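Local coordinates for protein arginase (RocF) (Helicobacter pylori, PDB 4G3H) that probably hydrolyses L-arginine to L-ornithine and urea, as a member of the arginase family that binds two manganese ions per subunit, at residues A[53-67]-A[156-168]. Residues are numbered along the deposited sequence; the frame is centred on the assembly and turned at random.
Sequences FRYAKNFEDYYLFCK and EKAWQKLCSLGLE
Phe-59 drives the edge of its ring into the face of Trp-159, and this T-shaped pair opens a worked example of how two nearly parallel helices can pack through aromatic side chains without one direct hydrogen bond between them. The planes stand at 80°, with CE2 of Phe-59 over the centre of the indole, 3.8 Å from its atom CE2. Trp-159 leaves its backbone pointing away from helix 59-67, yet with CG beside the backbone N (chi1 -82°) the indole swings back to the contact. Phe-53 joins the cluster obliquely, its CE2 lying 3.5 Å from CH2 of Trp-159.

Next to the cluster, Leu-162 divides its two methyls: CD2 lies 3.7 Å from CZ of Phe-59 and also reaches Phe-53, whereas CD1 meets the edge of the Tyr-62 ring.

The Tyr-63 ring carries Lys-161 over one face. The lysine chain crosses at about a right angle and bends at chi3 (-61°). NZ thereby lies 4.9 Å from the ring centroid in a cation-pi contact. It also faces Glu-60, whose OE1 lies 3.9 Å from NZ in a long salt bridge. Tyr-63 OH accepts a 2.6 Å hydrogen bond from Lys-67 NZ, while a water that donates to Lys-161 O makes only a weak link to this hydroxyl. Leu-165, in the turn that follows helix 153-163, sets CD2 3.5 Å from Tyr-63 CE1 and turns CD1 to Cys-66 CB.

In the arginase alpha/beta fold, the contact joins the start of helix 59-78, which follows edge strand 44-50, to the end of helix 153-163. Phe-95 of helix 94-104 touches both Tyr-62 and Leu-162, and Met-139 of helix 136-140 packs against Trp-159 and Leu-162.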
ATOM      1  N   PHE A  53      -3.257  -4.362 -14.379  1.00 34.53           N
ATOM      2  CA  PHE A  53      -4.657  -4.715 -14.589  1.00 38.42           C
ATOM      3  C   PHE A  53      -5.315  -3.649 -15.464  1.00 41.26           C
ATOM      4  O   PHE A  53      -5.414  -2.488 -15.066  1.00 39.81           O
ATOM      5  CB  PHE A  53      -5.382  -4.822 -13.244  1.00 42.38           C
ATOM      6  CG  PHE A  53      -6.809  -5.278 -13.355  1.00 43.74           C
ATOM      7  CD1 PHE A  53      -7.185  -6.222 -14.310  1.00 44.17           C
ATOM      8  CD2 PHE A  53      -7.774  -4.791 -12.480  1.00 44.17           C
ATOM      9  CE1 PHE A  53      -8.502  -6.674 -14.392  1.00 45.17           C
ATOM     10  CE2 PHE A  53      -9.095  -5.237 -12.551  1.00 44.58           C
ATOM     11  CZ  PHE A  53      -9.460  -6.181 -13.509  1.00 44.78           C
ATOM     12  N   ARG A  54      -5.746  -4.045 -16.660  1.00 64.19           N
ATOM     13  CA  ARG A  54      -6.384  -3.115 -17.586  1.00 70.34           C
ATOM     14  C   ARG A  54      -7.868  -3.426 -17.735  1.00 73.37           C
ATOM     15  O   ARG A  54      -8.466  -3.183 -18.783  1.00 74.97           O
ATOM     16  CB  ARG A  54      -5.697  -3.170 -18.957  1.00 78.73           C
ATOM     17  CG  ARG A  54      -4.221  -2.785 -18.925  1.00 81.47           C
ATOM     18  CD  ARG A  54      -3.596  -2.714 -20.317  1.00 84.15           C
ATOM     19  NE  ARG A  54      -3.682  -3.986 -21.014  1.00 86.40           N
ATOM     20  CZ  ARG A  54      -2.658  -4.713 -21.454  1.00 88.36           C
ATOM     21  NH1 ARG A  54      -2.915  -5.855 -22.070  1.00 88.76           N
ATOM     22  NH2 ARG A  54      -1.400  -4.322 -21.292  1.00 89.52           N
ATOM     23  N   TYR A  55      -8.452  -3.970 -16.671  1.00 96.92           N
ATOM     24  CA  TYR A  55      -9.867  -4.315 -16.643  1.00 99.18           C
ATOM     25  C   TYR A  55     -10.274  -5.193 -17.819  1.00 99.20           C
ATOM     26  O   TYR A  55      -9.761  -6.300 -17.983  1.00100.77           O
ATOM     27  CB  TYR A  55     -10.709  -3.035 -16.618  1.00114.97           C
ATOM     28  CG  TYR A  55     -10.195  -2.019 -15.624  1.00117.76           C
ATOM     29  CD1 TYR A  55      -9.220  -1.089 -15.989  1.00119.14           C
ATOM     30  CD2 TYR A  55     -10.630  -2.031 -14.301  1.00119.18           C
ATOM     31  CE1 TYR A  55      -8.689  -0.199 -15.058  1.00119.46           C
ATOM     32  CE2 TYR A  55     -10.104  -1.147 -13.360  1.00119.74           C
ATOM     33  CZ  TYR A  55      -9.134  -0.235 -13.746  1.00119.68           C
ATOM     34  OH  TYR A  55      -8.599   0.629 -12.818  1.00118.56           O
ATOM     35  N   ALA A  56     -11.194  -4.697 -18.638  1.00 70.13           N
ATOM     36  CA  ALA A  56     -11.669  -5.448 -19.792  1.00 70.13           C
ATOM     37  C   ALA A  56     -10.544  -5.798 -20.764  1.00 70.26           C
ATOM     38  O   ALA A  56     -10.572  -6.856 -21.395  1.00 70.66           O
ATOM     39  CB  ALA A  56     -12.757  -4.659 -20.514  1.00 64.62           C
ATOM     40  N   LYS A  57      -9.558  -4.914 -20.881  1.00 70.17           N
ATOM     41  CA  LYS A  57      -8.441  -5.138 -21.793  1.00 69.44           C
ATOM     42  C   LYS A  57      -7.741  -6.486 -21.598  1.00 67.92           C
ATOM     43  O   LYS A  57      -7.450  -7.184 -22.572  1.00 67.82           O
ATOM     44  CB  LYS A  57      -7.398  -4.020 -21.665  1.00 82.63           C
ATOM     45  CG  LYS A  57      -7.917  -2.600 -21.872  1.00 85.62           C
ATOM     46  CD  LYS A  57      -8.729  -2.458 -23.148  1.00 87.79           C
ATOM     47  CE  LYS A  57      -9.045  -0.999 -23.432  1.00 88.94           C
ATOM     48  NZ  LYS A  57      -7.806  -0.222 -23.716  1.00 90.17           N
ATOM     49  N   ASN A  58      -7.473  -6.857 -20.348  1.00 57.69           N
ATOM     50  CA  ASN A  58      -6.773  -8.111 -20.075  1.00 54.45           C
ATOM     51  C   ASN A  58      -7.211  -8.797 -18.782  1.00 52.08           C
ATOM     52  O   ASN A  58      -6.383  -9.351 -18.058  1.00 51.24           O
ATOM     53  CB  ASN A  58      -5.266  -7.839 -20.018  1.00 71.53           C
ATOM     54  CG  ASN A  58      -4.866  -7.011 -18.804  1.00 72.03           C
ATOM     55  OD1 ASN A  58      -5.617  -6.143 -18.351  1.00 71.65           O
ATOM     56  ND2 ASN A  58      -3.672  -7.269 -18.281  1.00 71.34           N
ATOM     57  N   PHE A  59      -8.509  -8.781 -18.504  1.00 41.69           N
ATOM     58  CA  PHE A  59      -9.026  -9.384 -17.281  1.00 39.43           C
ATOM     59  C   PHE A  59      -8.522 -10.800 -17.018  1.00 39.13           C
ATOM     60  O   PHE A  59      -8.021 -11.087 -15.932  1.00 38.44           O
ATOM     61  CB  PHE A  59     -10.562  -9.379 -17.292  1.00 38.62           C
ATOM     62  CG  PHE A  59     -11.185  -9.746 -15.965  1.00 34.55           C
ATOM     63  CD1 PHE A  59     -11.173 -11.061 -15.506  1.00 33.96           C
ATOM     64  CD2 PHE A  59     -11.768  -8.768 -15.167  1.00 33.17           C
ATOM     65  CE1 PHE A  59     -11.737 -11.396 -14.272  1.00 33.29           C
ATOM     66  CE2 PHE A  59     -12.335  -9.089 -13.934  1.00 32.67           C
ATOM     67  CZ  PHE A  59     -12.318 -10.405 -13.484  1.00 33.07           C
ATOM     68  N   GLU A  60      -8.653 -11.681 -18.003  1.00 38.24           N
ATOM     69  CA  GLU A  60      -8.232 -13.066 -17.833  1.00 40.03           C
ATOM     70  C   GLU A  60      -6.726 -13.205 -17.606  1.00 38.26           C
ATOM     71  O   GLU A  60      -6.294 -13.948 -16.724  1.00 37.16           O
ATOM     72  CB  GLU A  60      -8.654 -13.903 -19.044  1.00 84.42           C
ATOM     73  CG  GLU A  60      -8.577 -15.408 -18.810  1.00 91.25           C
ATOM     74  CD  GLU A  60      -9.573 -15.894 -17.768  1.00 95.25           C
ATOM     75  OE1 GLU A  60      -9.553 -15.383 -16.628  1.00 96.82           O
ATOM     76  OE2 GLU A  60     -10.377 -16.794 -18.085  1.00 97.66           O
ATOM     77  N   ASP A  61      -5.933 -12.491 -18.399  1.00 39.30           N
ATOM     78  CA  ASP A  61      -4.482 -12.552 -18.260  1.00 38.75           C
ATOM     79  C   ASP A  61      -4.072 -12.103 -16.863  1.00 36.64           C
ATOM     80  O   ASP A  61      -3.241 -12.738 -16.213  1.00 35.20           O
ATOM     81  CB  ASP A  61      -3.801 -11.659 -19.300  1.00 82.39           C
ATOM     82  CG  ASP A  61      -4.097 -12.089 -20.721  1.00 87.30           C
ATOM     83  OD1 ASP A  61      -3.870 -13.275 -21.047  1.00 89.39           O
ATOM     84  OD2 ASP A  61      -4.552 -11.239 -21.514  1.00 91.30           O
ATOM     85  N   TYR A  62      -4.669 -11.005 -16.410  1.00 38.47           N
ATOM     86  CA  TYR A  62      -4.376 -10.462 -15.093  1.00 35.70           C
ATOM     87  C   TYR A  62      -4.759 -11.480 -14.032  1.00 33.63           C
ATOM     88  O   TYR A  62      -4.009 -11.726 -13.087  1.00 31.78           O
ATOM     89  CB  TYR A  62      -5.162  -9.171 -14.866  1.00 39.08           C
ATOM     90  CG  TYR A  62      -4.959  -8.571 -13.495  1.00 39.37           C
ATOM     91  CD1 TYR A  62      -3.797  -7.860 -13.184  1.00 39.56           C
ATOM     92  CD2 TYR A  62      -5.930  -8.717 -12.503  1.00 38.29           C
ATOM     93  CE1 TYR A  62      -3.609  -7.306 -11.913  1.00 39.41           C
ATOM     94  CE2 TYR A  62      -5.754  -8.174 -11.237  1.00 39.14           C
ATOM     95  CZ  TYR A  62      -4.597  -7.470 -10.948  1.00 40.09           C
ATOM     96  OH  TYR A  62      -4.445  -6.926  -9.696  1.00 42.02           O
ATOM     97  N   TYR A  63      -5.934 -12.072 -14.195  1.00 30.74           N
ATOM     98  CA  TYR A  63      -6.409 -13.066 -13.244  1.00 30.95           C
ATOM     99  C   TYR A  63      -5.408 -14.205 -13.111  1.00 29.65           C
ATOM    100  O   TYR A  63      -4.974 -14.537 -12.012  1.00 27.87           O
ATOM    101  CB  TYR A  63      -7.753 -13.636 -13.695  1.00 33.88           C
ATOM    102  CG  TYR A  63      -8.226 -14.778 -12.829  1.00 33.47           C
ATOM    103  CD1 TYR A  63      -8.786 -14.542 -11.578  1.00 33.43           C
ATOM    104  CD2 TYR A  63      -8.081 -16.099 -13.248  1.00 33.82           C
ATOM    105  CE1 TYR A  63      -9.190 -15.592 -10.762  1.00 34.92           C
ATOM    106  CE2 TYR A  63      -8.481 -17.159 -12.440  1.00 35.38           C
ATOM    107  CZ  TYR A  63      -9.033 -16.897 -11.198  1.00 35.39           C
ATOM    108  OH  TYR A  63      -9.427 -17.940 -10.394  1.00 35.14           O
ATOM    109  N   LEU A  64      -5.052 -14.802 -14.242  1.00 31.17           N
ATOM    110  CA  LEU A  64      -4.114 -15.915 -14.257  1.00 30.55           C
ATOM    111  C   LEU A  64      -2.755 -15.543 -13.686  1.00 29.05           C
ATOM    112  O   LEU A  64      -2.171 -16.307 -12.916  1.00 27.95           O
ATOM    113  CB  LEU A  64      -3.942 -16.441 -15.682  1.00 50.00           C
ATOM    114  CG  LEU A  64      -5.155 -17.135 -16.303  1.00 53.20           C
ATOM    115  CD1 LEU A  64      -4.833 -17.538 -17.734  1.00 54.52           C
ATOM    116  CD2 LEU A  64      -5.525 -18.358 -15.474  1.00 54.07           C
ATOM    117  N   PHE A  65      -2.252 -14.371 -14.061  1.00 26.20           N
ATOM    118  CA  PHE A  65      -0.951 -13.935 -13.575  1.00 27.03           C
ATOM    119  C   PHE A  65      -0.945 -13.829 -12.057  1.00 27.06           C
ATOM    120  O   PHE A  65      -0.023 -14.308 -11.396  1.00 26.11           O
ATOM    121  CB  PHE A  65      -0.560 -12.584 -14.177  1.00 28.07           C
ATOM    122  CG  PHE A  65       0.879 -12.213 -13.930  1.00 29.62           C
ATOM    123  CD1 PHE A  65       1.877 -12.604 -14.822  1.00 27.61           C
ATOM    124  CD2 PHE A  65       1.246 -11.514 -12.781  1.00 28.28           C
ATOM    125  CE1 PHE A  65       3.217 -12.306 -14.571  1.00 28.58           C
ATOM    126  CE2 PHE A  65       2.586 -11.213 -12.522  1.00 28.82           C
ATOM    127  CZ  PHE A  65       3.571 -11.609 -13.418  1.00 27.12           C
ATOM    128  N   CYS A  66      -1.976 -13.196 -11.507  1.00 27.86           N
ATOM    129  CA  CYS A  66      -2.076 -13.037 -10.062  1.00 30.20           C
ATOM    130  C   CYS A  66      -2.143 -14.384  -9.351  1.00 30.91           C
ATOM    131  O   CYS A  66      -1.404 -14.630  -8.392  1.00 28.50           O
ATOM    132  CB  CYS A  66      -3.310 -12.205  -9.700  1.00 36.97           C
ATOM    133  SG  CYS A  66      -3.115 -10.437 -10.005  1.00 42.02           S
ATOM    134  N   LYS A  67      -3.027 -15.257  -9.824  1.00 28.44           N
ATOM    135  CA  LYS A  67      -3.178 -16.574  -9.219  1.00 29.76           C
ATOM    136  C   LYS A  67      -1.930 -17.445  -9.331  1.00 29.39           C
ATOM    137  O   LYS A  67      -1.567 -18.140  -8.389  1.00 28.51           O
ATOM    138  CB  LYS A  67      -4.356 -17.320  -9.851  1.00 43.87           C
ATOM    139  CG  LYS A  67      -4.375 -18.808  -9.517  1.00 47.21           C
ATOM    140  CD  LYS A  67      -5.520 -19.551 -10.193  1.00 51.35           C
ATOM    141  CE  LYS A  67      -6.856 -19.248  -9.532  1.00 55.06           C
ATOM    142  NZ  LYS A  67      -7.956 -20.067 -10.118  1.00 56.64           N
ATOM    143  N   GLU A 156     -20.003 -10.438 -13.259  1.00 58.98           N
ATOM    144  CA  GLU A 156     -20.002 -10.405 -11.803  1.00 59.58           C
ATOM    145  C   GLU A 156     -19.378 -11.707 -11.313  1.00 56.29           C
ATOM    146  O   GLU A 156     -18.777 -11.765 -10.239  1.00 55.20           O
ATOM    147  CB  GLU A 156     -21.431 -10.272 -11.263  1.00114.11           C
ATOM    148  CG  GLU A 156     -22.295 -11.509 -11.441  1.00121.56           C
ATOM    149  CD  GLU A 156     -23.707 -11.321 -10.913  1.00124.90           C
ATOM    150  OE1 GLU A 156     -24.477 -12.305 -10.913  1.00125.34           O
ATOM    151  OE2 GLU A 156     -24.047 -10.191 -10.502  1.00124.37           O
ATOM    152  N   LYS A 157     -19.520 -12.753 -12.118  1.00 46.26           N
ATOM    153  CA  LYS A 157     -18.964 -14.052 -11.774  1.00 43.77           C
ATOM    154  C   LYS A 157     -17.446 -13.971 -11.886  1.00 40.13           C
ATOM    155  O   LYS A 157     -16.717 -14.519 -11.058  1.00 37.62           O
ATOM    156  CB  LYS A 157     -19.509 -15.126 -12.721  1.00 73.47           C
ATOM    157  CG  LYS A 157     -19.098 -16.538 -12.347  1.00 76.93           C
ATOM    158  CD  LYS A 157     -19.788 -17.568 -13.225  1.00 79.40           C
ATOM    159  CE  LYS A 157     -19.433 -18.981 -12.788  1.00 79.24           C
ATOM    160  NZ  LYS A 157     -19.814 -19.230 -11.367  1.00 79.98           N
ATOM    161  N   ALA A 158     -16.984 -13.274 -12.919  1.00 39.45           N
ATOM    162  CA  ALA A 158     -15.562 -13.091 -13.155  1.00 38.51           C
ATOM    163  C   ALA A 158     -14.954 -12.278 -12.011  1.00 37.57           C
ATOM    164  O   ALA A 158     -13.911 -12.642 -11.468  1.00 35.52           O
ATOM    165  CB  ALA A 158     -15.343 -12.378 -14.485  1.00 33.43           C
ATOM    166  N   TRP A 159     -15.608 -11.179 -11.648  1.00 38.19           N
ATOM    167  CA  TRP A 159     -15.123 -10.341 -10.558  1.00 38.38           C
ATOM    168  C   TRP A 159     -15.087 -11.076  -9.224  1.00 37.97           C
ATOM    169  O   TRP A 159     -14.150 -10.909  -8.441  1.00 36.14           O
ATOM    170  CB  TRP A 159     -15.978  -9.082 -10.425  1.00 49.52           C
ATOM    171  CG  TRP A 159     -15.575  -8.028 -11.389  1.00 51.86           C
ATOM    172  CD1 TRP A 159     -16.177  -7.722 -12.576  1.00 52.87           C
ATOM    173  CD2 TRP A 159     -14.443  -7.161 -11.277  1.00 52.27           C
ATOM    174  NE1 TRP A 159     -15.487  -6.716 -13.211  1.00 53.27           N
ATOM    175  CE2 TRP A 159     -14.416  -6.351 -12.435  1.00 53.01           C
ATOM    176  CE3 TRP A 159     -13.444  -6.986 -10.307  1.00 51.93           C
ATOM    177  CZ2 TRP A 159     -13.431  -5.382 -12.653  1.00 53.02           C
ATOM    178  CZ3 TRP A 159     -12.462  -6.021 -10.522  1.00 52.98           C
ATOM    179  CH2 TRP A 159     -12.465  -5.232 -11.688  1.00 53.91           C
ATOM    180  N   GLN A 160     -16.111 -11.884  -8.964  1.00 37.66           N
ATOM    181  CA  GLN A 160     -16.167 -12.637  -7.722  1.00 39.20           C
ATOM    182  C   GLN A 160     -14.996 -13.605  -7.725  1.00 37.99           C
ATOM    183  O   GLN A 160     -14.402 -13.876  -6.688  1.00 36.87           O
ATOM    184  CB  GLN A 160     -17.492 -13.401  -7.616  1.00 73.16           C
ATOM    185  CG  GLN A 160     -17.680 -14.155  -6.300  1.00 79.10           C
ATOM    186  CD  GLN A 160     -16.894 -15.459  -6.232  1.00 82.68           C
ATOM    187  OE1 GLN A 160     -16.747 -16.051  -5.162  1.00 83.44           O
ATOM    188  NE2 GLN A 160     -16.399 -15.918  -7.376  1.00 83.56           N
ATOM    189  N   LYS A 161     -14.670 -14.119  -8.906  1.00 46.15           N
ATOM    190  CA  LYS A 161     -13.566 -15.055  -9.062  1.00 46.10           C
ATOM    191  C   LYS A 161     -12.262 -14.340  -8.695  1.00 44.41           C
ATOM    192  O   LYS A 161     -11.449 -14.853  -7.927  1.00 43.83           O
ATOM    193  CB  LYS A 161     -13.501 -15.541 -10.516  1.00 58.60           C
ATOM    194  CG  LYS A 161     -12.464 -16.623 -10.787  1.00 62.99           C
ATOM    195  CD  LYS A 161     -11.992 -16.608 -12.247  1.00 65.96           C
ATOM    196  CE  LYS A 161     -13.112 -16.867 -13.243  1.00 67.98           C
ATOM    197  NZ  LYS A 161     -12.625 -16.763 -14.652  1.00 67.73           N
ATOM    198  N   LEU A 162     -12.086 -13.144  -9.249  1.00 38.42           N
ATOM    199  CA  LEU A 162     -10.899 -12.333  -9.022  1.00 36.98           C
ATOM    200  C   LEU A 162     -10.739 -11.849  -7.575  1.00 35.71           C
ATOM    201  O   LEU A 162      -9.704 -12.091  -6.949  1.00 34.11           O
ATOM    202  CB  LEU A 162     -10.921 -11.140  -9.980  1.00 39.45           C
ATOM    203  CG  LEU A 162      -9.817 -10.091  -9.855  1.00 39.45           C
ATOM    204  CD1 LEU A 162      -8.461 -10.742 -10.053  1.00 39.50           C
ATOM    205  CD2 LEU A 162     -10.043  -8.995 -10.889  1.00 38.28           C
ATOM    206  N   CYS A 163     -11.759 -11.165  -7.054  1.00 32.65           N
ATOM    207  CA  CYS A 163     -11.739 -10.647  -5.681  1.00 31.70           C
ATOM    208  C   CYS A 163     -11.516 -11.776  -4.699  1.00 30.70           C
ATOM    209  O   CYS A 163     -11.140 -11.565  -3.547  1.00 29.05           O
ATOM    210  CB  CYS A 163     -13.068  -9.979  -5.337  1.00 36.56           C
ATOM    211  SG  CYS A 163     -13.436  -8.537  -6.323  1.00 38.53           S
ATOM    212  N   SER A 164     -11.785 -12.954  -5.078  1.00 35.61           N
ATOM    213  CA  SER A 164     -11.496 -14.062  -4.324  1.00 37.16           C
ATOM    214  C   SER A 164     -10.185 -14.770  -4.409  1.00 36.08           C
ATOM    215  O   SER A 164     -10.012 -15.646  -3.764  1.00 34.53           O
ATOM    216  CB  SER A 164     -12.471 -15.080  -4.693  1.00 62.92           C
ATOM    217  OG  SER A 164     -13.251 -15.254  -3.664  1.00 71.10           O
ATOM    218  N   LEU A 165      -9.337 -14.363  -5.257  1.00 28.45           N
ATOM    219  CA  LEU A 165      -8.095 -14.986  -5.367  1.00 31.66           C
ATOM    220  C   LEU A 165      -7.297 -14.927  -4.183  1.00 32.71           C
ATOM    221  O   LEU A 165      -7.322 -14.108  -3.452  1.00 30.97           O
ATOM    222  CB  LEU A 165      -7.265 -14.195  -6.306  1.00 45.56           C
ATOM    223  CG  LEU A 165      -7.480 -14.291  -7.686  1.00 47.32           C
ATOM    224  CD1 LEU A 165      -6.786 -13.521  -8.356  1.00 47.37           C
ATOM    225  CD2 LEU A 165      -7.085 -15.549  -7.929  1.00 48.83           C
ATOM    226  N   GLY A 166      -6.828 -16.061  -3.978  1.00 41.65           N
ATOM    227  CA  GLY A 166      -6.034 -16.536  -2.905  1.00 45.84           C
ATOM    228  C   GLY A 166      -6.715 -16.853  -1.631  1.00 48.20           C
ATOM    229  O   GLY A 166      -6.145 -17.220  -0.778  1.00 47.82           O
ATOM    230  N   LEU A 167      -7.986 -16.714  -1.558  1.00 59.41           N
ATOM    231  CA  LEU A 167      -8.824 -17.182  -0.510  1.00 63.28           C
ATOM    232  C   LEU A 167      -9.657 -18.497  -0.667  1.00 66.70           C
ATOM    233  O   LEU A 167     -10.373 -18.853   0.150  1.00 66.31           O
ATOM    234  CB  LEU A 167      -9.821 -16.105  -0.191  1.00 43.64           C
ATOM    235  CG  LEU A 167      -9.647 -14.645  -0.010  1.00 43.93           C
ATOM    236  CD1 LEU A 167     -10.892 -13.827   0.377  1.00 42.99           C
ATOM    237  CD2 LEU A 167      -8.775 -14.563   0.885  1.00 42.63           C
ATOM    238  N   GLU A 168      -9.602 -19.290  -1.658  1.00111.74           N
ATOM    239  CA  GLU A 168     -10.519 -20.438  -1.510  1.00111.74           C
ATOM    240  C   GLU A 168     -10.137 -21.722  -0.758  1.00111.74           C
ATOM    241  O   GLU A 168     -10.752 -22.706  -0.920  1.00111.74           O
ATOM    242  CB  GLU A 168     -11.594 -20.746  -2.565  1.00139.89           C
ATOM    243  CG  GLU A 168     -13.010 -20.074  -2.342  1.00139.89           C
ATOM    244  CD  GLU A 168     -13.782 -19.923  -3.650  1.00139.89           C
ATOM    245  OE1 GLU A 168     -13.136 -19.479  -4.618  1.00139.89           O
ATOM    246  OE2 GLU A 168     -14.997 -20.278  -3.740  1.00139.89           O
TER
HETATM  247  O   HOH W   1     -10.812 -17.469  -7.434  1.00 47.91           O